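Local coordinates for Tubulin/ftsz, gtpase (PDB 3ZID), which binds GTP and probably hydrolyses it, as a tubulin-like cytoskeletal protein thought to take part in the control of archaeal cell shape, at residues N134-V138 against L218-K222; R200-E206 against R315-V319; G232-Y236 against G258-P262; L284-T290 against F304-V308. Residue numbers count along the deposited sequence, not the author numbering.

Contact 1 of 4, residues N134-V138 against L218-K222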
loop_
_atom_site.group_PDB
_atom_site.type_symbol
_atom_site.label_atom_id
_atom_site.label_comp_id
_atom_site.label_asym_id
_atom_site.label_seq_id
_atom_site.Cartn_x
_atom_site.Cartn_y
_atom_site.Cartn_z
ATOM N N ASN A 134 14.005 -15.075 -7.690
ATOM C CA ASN A 134 14.883 -13.957 -7.963
ATOM C C ASN A 134 14.128 -12.625 -8.020
ATOM O O ASN A 134 14.736 -11.567 -8.164
ATOM C CB ASN A 134 15.651 -14.207 -9.255
ATOM C CG ASN A 134 16.534 -15.445 -9.177
ATOM O OD1 ASN A 134 17.140 -15.730 -8.145
ATOM N ND2 ASN A 134 16.609 -16.185 -10.275
ATOM N N ALA A 135 12.804 -12.677 -7.907
ATOM C CA ALA A 135 11.989 -11.469 -8.046
ATOM C C ALA A 135 11.973 -10.554 -6.824
ATOM O O ALA A 135 12.085 -11.000 -5.686
ATOM C CB ALA A 135 10.562 -11.840 -8.426
ATOM N N THR A 136 11.816 -9.263 -7.084
ATOM C CA THR A 136 11.576 -8.291 -6.042
ATOM C C THR A 136 10.062 -8.166 -5.937
ATOM O O THR A 136 9.392 -7.809 -6.915
ATOM C CB THR A 136 12.177 -6.955 -6.407
ATOM O OG1 THR A 136 13.594 -7.092 -6.505
ATOM C CG2 THR A 136 11.814 -5.889 -5.359
ATOM N N ILE A 137 9.516 -8.512 -4.776
ATOM C CA ILE A 137 8.063 -8.539 -4.585
ATOM C C ILE A 137 7.677 -7.518 -3.534
ATOM O O ILE A 137 8.105 -7.616 -2.389
ATOM C CB ILE A 137 7.576 -9.925 -4.170
ATOM C CG1 ILE A 137 8.063 -10.970 -5.180
ATOM C CG2 ILE A 137 6.054 -9.941 -4.056
ATOM C CD1 ILE A 137 7.563 -12.383 -4.945
ATOM N N VAL A 138 6.882 -6.531 -3.934
ATOM C CA VAL A 138 6.598 -5.388 -3.077
ATOM C C VAL A 138 5.106 -5.200 -2.848
ATOM O O VAL A 138 4.356 -4.848 -3.767
ATOM C CB VAL A 138 7.149 -4.103 -3.708
ATOM C CG1 VAL A 138 6.764 -2.884 -2.875
ATOM C CG2 VAL A 138 8.669 -4.206 -3.882
ATOM N N LEU A 218 18.076 -3.521 -9.591
ATOM C CA LEU A 218 17.009 -3.401 -8.590
ATOM C C LEU A 218 17.562 -3.492 -7.173
ATOM O O LEU A 218 16.818 -3.358 -6.196
ATOM C CB LEU A 218 15.969 -4.506 -8.776
ATOM C CG LEU A 218 15.039 -4.508 -9.973
ATOM C CD1 LEU A 218 14.241 -5.792 -9.958
ATOM C CD2 LEU A 218 14.105 -3.317 -9.847
ATOM N N GLY A 219 18.876 -3.683 -7.096
ATOM C CA GLY A 219 19.612 -3.902 -5.863
ATOM C C GLY A 219 19.474 -2.805 -4.835
ATOM O O GLY A 219 19.205 -3.074 -3.658
ATOM N N ASP A 220 19.676 -1.567 -5.284
ATOM C CA ASP A 220 19.582 -0.405 -4.406
ATOM C C ASP A 220 18.162 -0.230 -3.862
ATOM O O ASP A 220 17.953 0.002 -2.668
ATOM C CB ASP A 220 20.049 0.860 -5.125
ATOM C CG ASP A 220 21.540 0.836 -5.443
ATOM O OD1 ASP A 220 22.188 -0.215 -5.234
ATOM O OD2 ASP A 220 22.065 1.872 -5.902
ATOM N N PHE A 221 17.190 -0.394 -4.740
ATOM C CA PHE A 221 15.794 -0.346 -4.338
ATOM C C PHE A 221 15.504 -1.419 -3.278
ATOM O O PHE A 221 14.921 -1.133 -2.226
ATOM C CB PHE A 221 14.902 -0.499 -5.569
ATOM C CG PHE A 221 13.440 -0.529 -5.256
ATOM C CD1 PHE A 221 12.814 0.576 -4.700
ATOM C CD2 PHE A 221 12.682 -1.646 -5.559
ATOM C CE1 PHE A 221 11.452 0.550 -4.410
ATOM C CE2 PHE A 221 11.322 -1.677 -5.282
ATOM C CZ PHE A 221 10.706 -0.582 -4.702
ATOM N N LYS A 222 15.939 -2.647 -3.531
ATOM C CA LYS A 222 15.730 -3.708 -2.552
ATOM C C LYS A 222 16.395 -3.370 -1.233
ATOM O O LYS A 222 15.825 -3.614 -0.173
ATOM C CB LYS A 222 16.261 -5.050 -3.057
ATOM C CG LYS A 222 15.538 -5.612 -4.256
ATOM C CD LYS A 222 16.278 -6.821 -4.797
ATOM C CE LYS A 222 16.057 -8.039 -3.915
ATOM N NZ LYS A 222 14.622 -8.419 -3.848
#
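A threonine on a parallel strand can serve a neighbouring helix with both branches of its side chain, and T136 does so here. It is the residue most covered by this contact. Its CA-to-CB bond points at helix 219-225, and its OG1 accepts a hydrogen bond from NZ of K222 at 3.1 Å. K222 starts off sideways and bends back through chi3 and chi4, both p, so that the ammonium group reaches the strand. The same NZ forms a salt bridge with D169, whose carboxylate also accepts a hydrogen bond from the backbone N of I137. F221 supplies the apolar part: its CE2 lies 3.9 Å from CG2 of V138 and 4.2 Å from CG2 of T136. L218 lies beside the hydroxyl, with CD1 3.7 Å from T136 OG1. The lysine charge thus meets a carboxylate and a hydroxyl, and the joint between the GTPase sheet and helix 219-225 sets a polar pair, T136 with K222, beside an apolar patch of V138 and F221.

Contact 2 of 4, residues R200-E206 against R315-V319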
loop_
_atom_site.group_PDB
_atom_site.type_symbol
_atom_site.label_atom_id
_atom_site.label_comp_id
_atom_site.label_asym_id
_atom_site.label_seq_id
_atom_site.Cartn_x
_atom_site.Cartn_y
_atom_site.Cartn_z
ATOM N N ARG A 200 2.898 7.721 -8.366
ATOM C CA ARG A 200 4.161 7.372 -7.748
ATOM C C ARG A 200 4.708 6.029 -8.217
ATOM O O ARG A 200 5.892 5.930 -8.476
ATOM C CB ARG A 200 4.050 7.423 -6.223
ATOM C CG ARG A 200 4.042 8.859 -5.715
ATOM C CD ARG A 200 3.318 9.020 -4.398
ATOM N NE ARG A 200 2.720 10.351 -4.278
ATOM C CZ ARG A 200 2.814 11.115 -3.201
ATOM N NH1 ARG A 200 3.497 10.702 -2.130
ATOM N NH2 ARG A 200 2.242 12.305 -3.202
ATOM N N LEU A 201 3.850 5.021 -8.394
ATOM C CA LEU A 201 4.318 3.700 -8.819
ATOM C C LEU A 201 4.860 3.742 -10.246
ATOM O O LEU A 201 5.858 3.097 -10.568
ATOM C CB LEU A 201 3.193 2.663 -8.751
ATOM C CG LEU A 201 2.718 2.188 -7.367
ATOM C CD1 LEU A 201 1.579 1.164 -7.529
ATOM C CD2 LEU A 201 3.876 1.624 -6.567
ATOM N N LEU A 202 4.151 4.473 -11.102
ATOM C CA LEU A 202 4.569 4.637 -12.490
ATOM C C LEU A 202 5.893 5.384 -12.592
ATOM O O LEU A 202 6.756 5.021 -13.389
ATOM C CB LEU A 202 3.475 5.319 -13.302
ATOM C CG LEU A 202 2.344 4.340 -13.628
ATOM C CD1 LEU A 202 1.154 5.081 -14.207
ATOM C CD2 LEU A 202 2.869 3.266 -14.602
ATOM N N PHE A 203 6.065 6.402 -11.762
ATOM C CA PHE A 203 7.328 7.132 -11.688
ATOM C C PHE A 203 8.413 6.132 -11.225
ATOM O O PHE A 203 9.494 6.060 -11.813
ATOM C CB PHE A 203 7.165 8.316 -10.714
ATOM C CG PHE A 203 8.333 9.282 -10.670
ATOM C CD1 PHE A 203 9.477 9.078 -11.409
ATOM C CD2 PHE A 203 8.259 10.417 -9.875
ATOM C CE1 PHE A 203 10.546 9.987 -11.350
ATOM C CE2 PHE A 203 9.313 11.324 -9.806
ATOM C CZ PHE A 203 10.462 11.099 -10.543
ATOM N N LEU A 204 8.127 5.362 -10.180
ATOM C CA LEU A 204 9.087 4.368 -9.672
ATOM C C LEU A 204 9.544 3.361 -10.747
ATOM O O LEU A 204 10.732 3.085 -10.895
ATOM C CB LEU A 204 8.496 3.623 -8.485
ATOM C CG LEU A 204 9.334 2.488 -7.877
ATOM C CD1 LEU A 204 10.695 3.003 -7.414
ATOM C CD2 LEU A 204 8.564 1.811 -6.723
ATOM N N ILE A 205 8.588 2.819 -11.489
ATOM C CA ILE A 205 8.877 1.884 -12.552
ATOM C C ILE A 205 9.719 2.537 -13.650
ATOM O O ILE A 205 10.718 1.978 -14.074
ATOM C CB ILE A 205 7.567 1.338 -13.137
ATOM C CG1 ILE A 205 6.897 0.405 -12.123
ATOM C CG2 ILE A 205 7.821 0.593 -14.441
ATOM C CD1 ILE A 205 5.409 0.258 -12.333
ATOM N N GLU A 206 9.332 3.739 -14.067
ATOM C CA GLU A 206 10.101 4.512 -15.054
ATOM C C GLU A 206 11.552 4.733 -14.617
ATOM O O GLU A 206 12.482 4.473 -15.371
ATOM C CB GLU A 206 9.418 5.854 -15.336
ATOM C CG GLU A 206 10.031 6.612 -16.517
ATOM C CD GLU A 206 9.154 7.749 -17.015
ATOM O OE1 GLU A 206 8.709 8.576 -16.190
ATOM O OE2 GLU A 206 8.917 7.809 -18.239
ATOM N N ARG A 315 10.626 16.808 -11.062
ATOM C CA ARG A 315 9.840 16.154 -10.037
ATOM C C ARG A 315 10.759 15.186 -9.294
ATOM O O ARG A 315 11.790 14.722 -9.814
ATOM C CB ARG A 315 8.627 15.426 -10.617
ATOM C CG ARG A 315 8.949 14.314 -11.603
ATOM C CD ARG A 315 7.678 13.496 -11.869
ATOM N NE ARG A 315 7.938 12.375 -12.768
ATOM C CZ ARG A 315 7.030 11.460 -13.098
ATOM N NH1 ARG A 315 5.808 11.537 -12.594
ATOM N NH2 ARG A 315 7.344 10.479 -13.941
ATOM N N VAL A 316 10.393 14.904 -8.057
ATOM C CA VAL A 316 11.206 14.068 -7.210
ATOM C C VAL A 316 10.348 12.956 -6.647
ATOM O O VAL A 316 9.225 13.180 -6.186
ATOM C CB VAL A 316 11.830 14.873 -6.046
ATOM C CG1 VAL A 316 12.643 13.954 -5.134
ATOM C CG2 VAL A 316 12.721 15.990 -6.590
ATOM N N LEU A 317 10.900 11.759 -6.695
ATOM C CA LEU A 317 10.330 10.625 -6.004
ATOM C C LEU A 317 11.266 10.203 -4.891
ATOM O O LEU A 317 12.458 10.033 -5.090
ATOM C CB LEU A 317 10.114 9.463 -6.965
ATOM C CG LEU A 317 9.570 8.190 -6.292
ATOM C CD1 LEU A 317 8.098 8.310 -6.117
ATOM C CD2 LEU A 317 9.898 6.982 -7.144
ATOM N N SER A 318 10.707 10.007 -3.714
ATOM C CA SER A 318 11.482 9.473 -2.613
ATOM C C SER A 318 10.926 8.112 -2.188
ATOM O O SER A 318 9.714 7.925 -2.062
ATOM C CB SER A 318 11.481 10.463 -1.445
ATOM O OG SER A 318 10.153 10.739 -1.019
ATOM N N VAL A 319 11.817 7.154 -2.007
ATOM C CA VAL A 319 11.421 5.850 -1.503
ATOM C C VAL A 319 12.034 5.807 -0.136
ATOM O O VAL A 319 13.241 5.901 0.000
ATOM C CB VAL A 319 11.943 4.682 -2.371
ATOM C CG1 VAL A 319 11.439 3.328 -1.817
ATOM C CG2 VAL A 319 11.537 4.881 -3.864
#
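An aromatic ring held between a leucine and an arginine can join a hydrophobic core to a charged edge. F203 is that ring. Over one face lies L317, whose CB is 3.8 Å from the ring centroid in a CH-pi contact. L317 CD2 also lies 3.7 Å from L204 CA, and L204 CD1 meets V319 CG2 at 4.1 Å. Over the opposite face of F203 the guanidinium of R315 lies flat, the planes 7° apart and CZ 3.7 Å from the centroid, a cation-pi stack. Farther out, NH2 of R315 forms a salt bridge with OE1 of E206 at 3.2 Å; Q278 and Y236 also bond the arginine, and K310 is a second partner of the glutamate. Helix 200-206 crosses strand 315-319 at right angles, the axes 9.3 Å apart. It is part of helix 186-210, the counterpart of the long core helix that links the two domains in tubulin and FtsZ; it packs across the mixed sheet beside helix 219-225, whose F221 touches L204 and V319.

Contact 3 of 4, residues G232-Y236 against G258-P262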
loop_
_atom_site.group_PDB
_atom_site.type_symbol
_atom_site.label_atom_id
_atom_site.label_comp_id
_atom_site.label_asym_id
_atom_site.label_seq_id
_atom_site.Cartn_x
_atom_site.Cartn_y
_atom_site.Cartn_z
ATOM N N GLY A 232 7.760 1.012 4.453
ATOM C CA GLY A 232 8.140 2.338 4.026
ATOM C C GLY A 232 7.016 2.980 3.275
ATOM O O GLY A 232 5.862 2.565 3.376
ATOM N N THR A 233 7.360 3.976 2.479
ATOM C CA THR A 233 6.360 4.689 1.725
ATOM C C THR A 233 7.024 5.389 0.554
ATOM O O THR A 233 8.241 5.279 0.380
ATOM C CB THR A 233 5.560 5.681 2.611
ATOM O OG1 THR A 233 4.351 6.059 1.931
ATOM C CG2 THR A 233 6.379 6.936 2.926
ATOM N N LEU A 234 6.217 6.061 -0.261
ATOM C CA LEU A 234 6.724 6.841 -1.383
ATOM C C LEU A 234 6.388 8.316 -1.159
ATOM O O LEU A 234 5.260 8.667 -0.805
ATOM C CB LEU A 234 6.085 6.381 -2.692
ATOM C CG LEU A 234 6.334 4.939 -3.101
ATOM C CD1 LEU A 234 5.618 4.620 -4.415
ATOM C CD2 LEU A 234 7.830 4.697 -3.261
ATOM N N GLY A 235 7.358 9.181 -1.411
ATOM C CA GLY A 235 7.118 10.617 -1.418
ATOM C C GLY A 235 7.236 11.181 -2.837
ATOM O O GLY A 235 7.805 10.565 -3.728
ATOM N N TYR A 236 6.673 12.357 -3.053
ATOM C CA TYR A 236 6.577 12.860 -4.404
ATOM C C TYR A 236 6.400 14.353 -4.370
ATOM O O TYR A 236 5.744 14.880 -3.478
ATOM C CB TYR A 236 5.371 12.244 -5.079
ATOM C CG TYR A 236 5.155 12.631 -6.515
ATOM C CD1 TYR A 236 4.406 13.746 -6.866
ATOM C CD2 TYR A 236 5.669 11.841 -7.530
ATOM C CE1 TYR A 236 4.190 14.062 -8.197
ATOM C CE2 TYR A 236 5.457 12.142 -8.839
ATOM C CZ TYR A 236 4.733 13.253 -9.173
ATOM O OH TYR A 236 4.547 13.513 -10.508
ATOM N N GLY A 258 4.050 15.307 1.509
ATOM C CA GLY A 258 4.515 14.753 0.242
ATOM C C GLY A 258 4.452 13.221 0.207
ATOM O O GLY A 258 4.548 12.607 -0.861
ATOM N N LEU A 259 4.323 12.613 1.388
ATOM C CA LEU A 259 4.365 11.160 1.569
ATOM C C LEU A 259 2.978 10.490 1.488
ATOM O O LEU A 259 1.967 11.139 1.713
ATOM C CB LEU A 259 5.008 10.832 2.914
ATOM C CG LEU A 259 6.427 11.385 3.105
ATOM C CD1 LEU A 259 6.889 11.124 4.530
ATOM C CD2 LEU A 259 7.405 10.812 2.101
ATOM N N LEU A 260 2.929 9.194 1.174
ATOM C CA LEU A 260 1.659 8.463 1.146
ATOM C C LEU A 260 1.259 8.007 2.567
ATOM O O LEU A 260 0.097 7.666 2.845
ATOM C CB LEU A 260 1.759 7.261 0.211
ATOM C CG LEU A 260 1.921 7.563 -1.278
ATOM C CD1 LEU A 260 2.125 6.270 -2.014
ATOM C CD2 LEU A 260 0.690 8.282 -1.821
ATOM N N TYR A 261 2.237 8.052 3.461
ATOM C CA TYR A 261 2.088 7.692 4.847
ATOM C C TYR A 261 2.885 8.754 5.604
ATOM O O TYR A 261 4.024 9.007 5.257
ATOM C CB TYR A 261 2.658 6.282 5.082
ATOM C CG TYR A 261 2.745 5.882 6.552
ATOM C CD1 TYR A 261 3.874 6.173 7.307
ATOM C CD2 TYR A 261 1.689 5.222 7.182
ATOM C CE1 TYR A 261 3.952 5.812 8.647
ATOM C CE2 TYR A 261 1.762 4.859 8.518
ATOM C CZ TYR A 261 2.890 5.154 9.241
ATOM O OH TYR A 261 2.953 4.801 10.563
ATOM N N PRO A 262 2.297 9.357 6.653
ATOM C CA PRO A 262 2.901 10.513 7.335
ATOM C C PRO A 262 4.101 10.194 8.230
ATOM O O PRO A 262 4.053 10.482 9.428
ATOM C CB PRO A 262 1.757 11.045 8.206
ATOM C CG PRO A 262 0.918 9.855 8.493
ATOM C CD PRO A 262 0.992 8.993 7.238
#
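An edge strand can satisfy part of its backbone edge by pairing with a loop, as 232-236 and 258-262 illustrate. The two run nearly antiparallel and share a single bridge, G235 with L259, whose CA atoms are 4.1 Å apart. Two backbone hydrogen bonds frame it: L260 N gives to L234 O at 3.1 Å, and Y236 N gives more weakly to G258 O, also at 3.1 Å. CA-H...O contacts supplement them, from L259 CA to L234 O at 3.6 Å and from G235 CA to G258 O at 3.3 Å. Both carbonyls, L234 O and G258 O, have a further donor in NH1 of R200, so one guanidinium nitrogen from helix 186-210 ties strand and loop together. On its other side the strand is served by strand 315-322, where G235 and T233 pair with S318 and L320. The hydroxyl of T233 bonds to the carbonyl of L173, and that of Y236 to R315. Glycine at 235 lets the loop come close: a CB there would clash with CD2 of L259, which lies 3.5 Å from G235 CA. L260 CD1 lies 4.0 Å from L234 CB, and the L260 side chain is about 9 Å from the bound GDP. The chemistry is therefore mainly that of the backbone, with an arginine shared between the two acceptors.

Contact 4 of 4, residues L284-T290 against F304-V308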
loop_
_atom_site.group_PDB
_atom_site.type_symbol
_atom_site.label_atom_id
_atom_site.label_comp_id
_atom_site.label_asym_id
_atom_site.label_seq_id
_atom_site.Cartn_x
_atom_site.Cartn_y
_atom_site.Cartn_z
ATOM N N LEU A 284 19.069 20.160 -14.119
ATOM C CA LEU A 284 19.791 19.157 -13.318
ATOM C C LEU A 284 21.254 19.486 -13.100
ATOM O O LEU A 284 22.098 19.304 -13.977
ATOM C CB LEU A 284 19.654 17.762 -13.933
ATOM C CG LEU A 284 18.232 17.250 -14.177
ATOM C CD1 LEU A 284 18.245 15.934 -14.936
ATOM C CD2 LEU A 284 17.411 17.124 -12.899
ATOM N N ASN A 285 21.551 19.993 -11.917
ATOM C CA ASN A 285 22.905 20.311 -11.517
ATOM C C ASN A 285 23.369 19.204 -10.581
ATOM O O ASN A 285 22.939 19.145 -9.426
ATOM C CB ASN A 285 22.893 21.669 -10.806
ATOM C CG ASN A 285 24.277 22.151 -10.405
ATOM O OD1 ASN A 285 25.176 21.365 -10.087
ATOM N ND2 ASN A 285 24.445 23.467 -10.396
ATOM N N VAL A 286 24.201 18.306 -11.097
ATOM C CA VAL A 286 24.644 17.149 -10.330
ATOM C C VAL A 286 25.318 17.508 -9.013
ATOM O O VAL A 286 25.097 16.863 -7.993
ATOM C CB VAL A 286 25.565 16.235 -11.167
ATOM C CG1 VAL A 286 25.881 14.959 -10.398
ATOM C CG2 VAL A 286 24.901 15.912 -12.467
ATOM N N ASP A 287 26.137 18.541 -9.046
ATOM C CA ASP A 287 26.828 19.015 -7.863
ATOM C C ASP A 287 25.859 19.493 -6.806
ATOM O O ASP A 287 25.983 19.141 -5.630
ATOM C CB ASP A 287 27.764 20.165 -8.239
ATOM C CG ASP A 287 28.597 20.639 -7.070
ATOM O OD1 ASP A 287 28.869 19.831 -6.158
ATOM O OD2 ASP A 287 28.965 21.830 -7.051
ATOM N N GLU A 288 24.880 20.283 -7.225
ATOM C CA GLU A 288 23.841 20.759 -6.308
ATOM C C GLU A 288 23.026 19.591 -5.746
ATOM O O GLU A 288 22.733 19.551 -4.559
ATOM C CB GLU A 288 22.911 21.766 -7.004
ATOM C CG GLU A 288 21.625 22.037 -6.258
ATOM C CD GLU A 288 20.648 22.905 -7.042
ATOM O OE1 GLU A 288 20.785 22.977 -8.283
ATOM O OE2 GLU A 288 19.721 23.479 -6.418
ATOM N N ILE A 289 22.650 18.645 -6.601
ATOM C CA ILE A 289 21.836 17.512 -6.154
ATOM C C ILE A 289 22.614 16.702 -5.121
ATOM O O ILE A 289 22.077 16.304 -4.090
ATOM C CB ILE A 289 21.428 16.628 -7.327
ATOM C CG1 ILE A 289 20.465 17.401 -8.236
ATOM C CG2 ILE A 289 20.795 15.321 -6.822
ATOM C CD1 ILE A 289 20.417 16.904 -9.676
ATOM N N THR A 290 23.890 16.477 -5.414
ATOM C CA THR A 290 24.773 15.734 -4.538
ATOM C C THR A 290 24.875 16.380 -3.160
ATOM O O THR A 290 24.753 15.694 -2.134
ATOM C CB THR A 290 26.146 15.554 -5.187
ATOM O OG1 THR A 290 25.969 14.781 -6.385
ATOM C CG2 THR A 290 27.091 14.808 -4.258
ATOM N N PHE A 304 20.374 6.719 -1.439
ATOM C CA PHE A 304 20.791 6.474 -2.821
ATOM C C PHE A 304 20.090 7.487 -3.694
ATOM O O PHE A 304 18.995 7.948 -3.372
ATOM C CB PHE A 304 20.363 5.085 -3.291
ATOM C CG PHE A 304 20.929 3.978 -2.488
ATOM C CD1 PHE A 304 22.208 3.516 -2.733
ATOM C CD2 PHE A 304 20.191 3.406 -1.469
ATOM C CE1 PHE A 304 22.730 2.490 -1.992
ATOM C CE2 PHE A 304 20.713 2.384 -0.716
ATOM C CZ PHE A 304 21.983 1.927 -0.975
ATOM N N LYS A 305 20.723 7.859 -4.792
ATOM C CA LYS A 305 20.137 8.854 -5.658
ATOM C C LYS A 305 20.198 8.416 -7.086
ATOM O O LYS A 305 21.078 7.646 -7.472
ATOM C CB LYS A 305 20.823 10.205 -5.479
ATOM C CG LYS A 305 22.166 10.303 -6.161
ATOM C CD LYS A 305 22.813 11.623 -5.804
ATOM C CE LYS A 305 23.988 11.919 -6.715
ATOM N NZ LYS A 305 23.508 12.055 -8.107
ATOM N N GLY A 306 19.218 8.868 -7.853
ATOM C CA GLY A 306 19.164 8.604 -9.269
ATOM C C GLY A 306 18.728 9.873 -9.981
ATOM O O GLY A 306 17.875 10.599 -9.498
ATOM N N ILE A 307 19.328 10.149 -11.127
ATOM C CA ILE A 307 18.880 11.255 -11.949
ATOM C C ILE A 307 18.346 10.695 -13.264
ATOM O O ILE A 307 18.966 9.821 -13.866
ATOM C CB ILE A 307 20.005 12.268 -12.158
ATOM C CG1 ILE A 307 20.716 12.509 -10.828
ATOM C CG2 ILE A 307 19.462 13.572 -12.617
ATOM C CD1 ILE A 307 22.067 13.168 -10.962
ATOM N N VAL A 308 17.150 11.133 -13.663
ATOM C CA VAL A 308 16.576 10.693 -14.923
ATOM C C VAL A 308 16.268 11.909 -15.775
ATOM O O VAL A 308 15.460 12.742 -15.402
ATOM C CB VAL A 308 15.270 9.880 -14.732
ATOM C CG1 VAL A 308 14.785 9.337 -16.082
ATOM C CG2 VAL A 308 15.496 8.733 -13.748
#
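This is a helix-on-sheet contact at the outer edge of the mixed sheet, where helix 286-296 lies against strand 302-309, the centre of the contact about 28 Å from that of the chain. It is partly buried and largely apolar. Three side chains gather on I307, the most covered residue: CD1 of L284 reaches its CG2 at 3.5 Å, while CG2 of V286 and CD1 of I289 approach its CD1 at 4.2 and 4.3 Å. K305, two residues earlier on the strand, contributes aliphatic carbons, CE lying 3.5 Å from OG1 of T290 and CD 4.3 Å from CG2 of I289. No hydrogen bond crosses the interface. Two bonds within 284-290 involve its own polar side chains: N285 is the N-cap, its OD1 accepting from E288 N at 3.1 Å, and OG1 of T290 donates to the carbonyl O of V286 at 2.8 Å. V308 points away from the helix and packs on V276 and Q278 of strand 270-279. The axes of the short segments are 10.6 Å apart and 151° from parallel, so helix and following strand run roughly antiparallel, as expected in the beta-alpha-beta unit of strand 270-279, helix 286-296 and parallel strand 302-309.

How the contacts relate
The four contacts differ in burial and in chemistry. Contacts 1, 2 and 3 are buried, whereas contact 4 lies at the periphery. Contact 1 involves the parallel GTPase sheet; the others reach the mixed sheet, contact 2 at an inner strand, contacts 3 and 4 at its two outermost strands. Contacts 1 and 2 meet through F221, so consecutive helices connect the two sheets. Contacts 2 and 3 lie on neighbouring strands, and R200 of contact 2 reaches carbonyl oxygens of contact 3. Charged groups are paired in contacts 1 and 2, at partly exposed positions; contact 3 relies on main-chain pairing, and contact 4 on aliphatic packing without a crossing hydrogen bond.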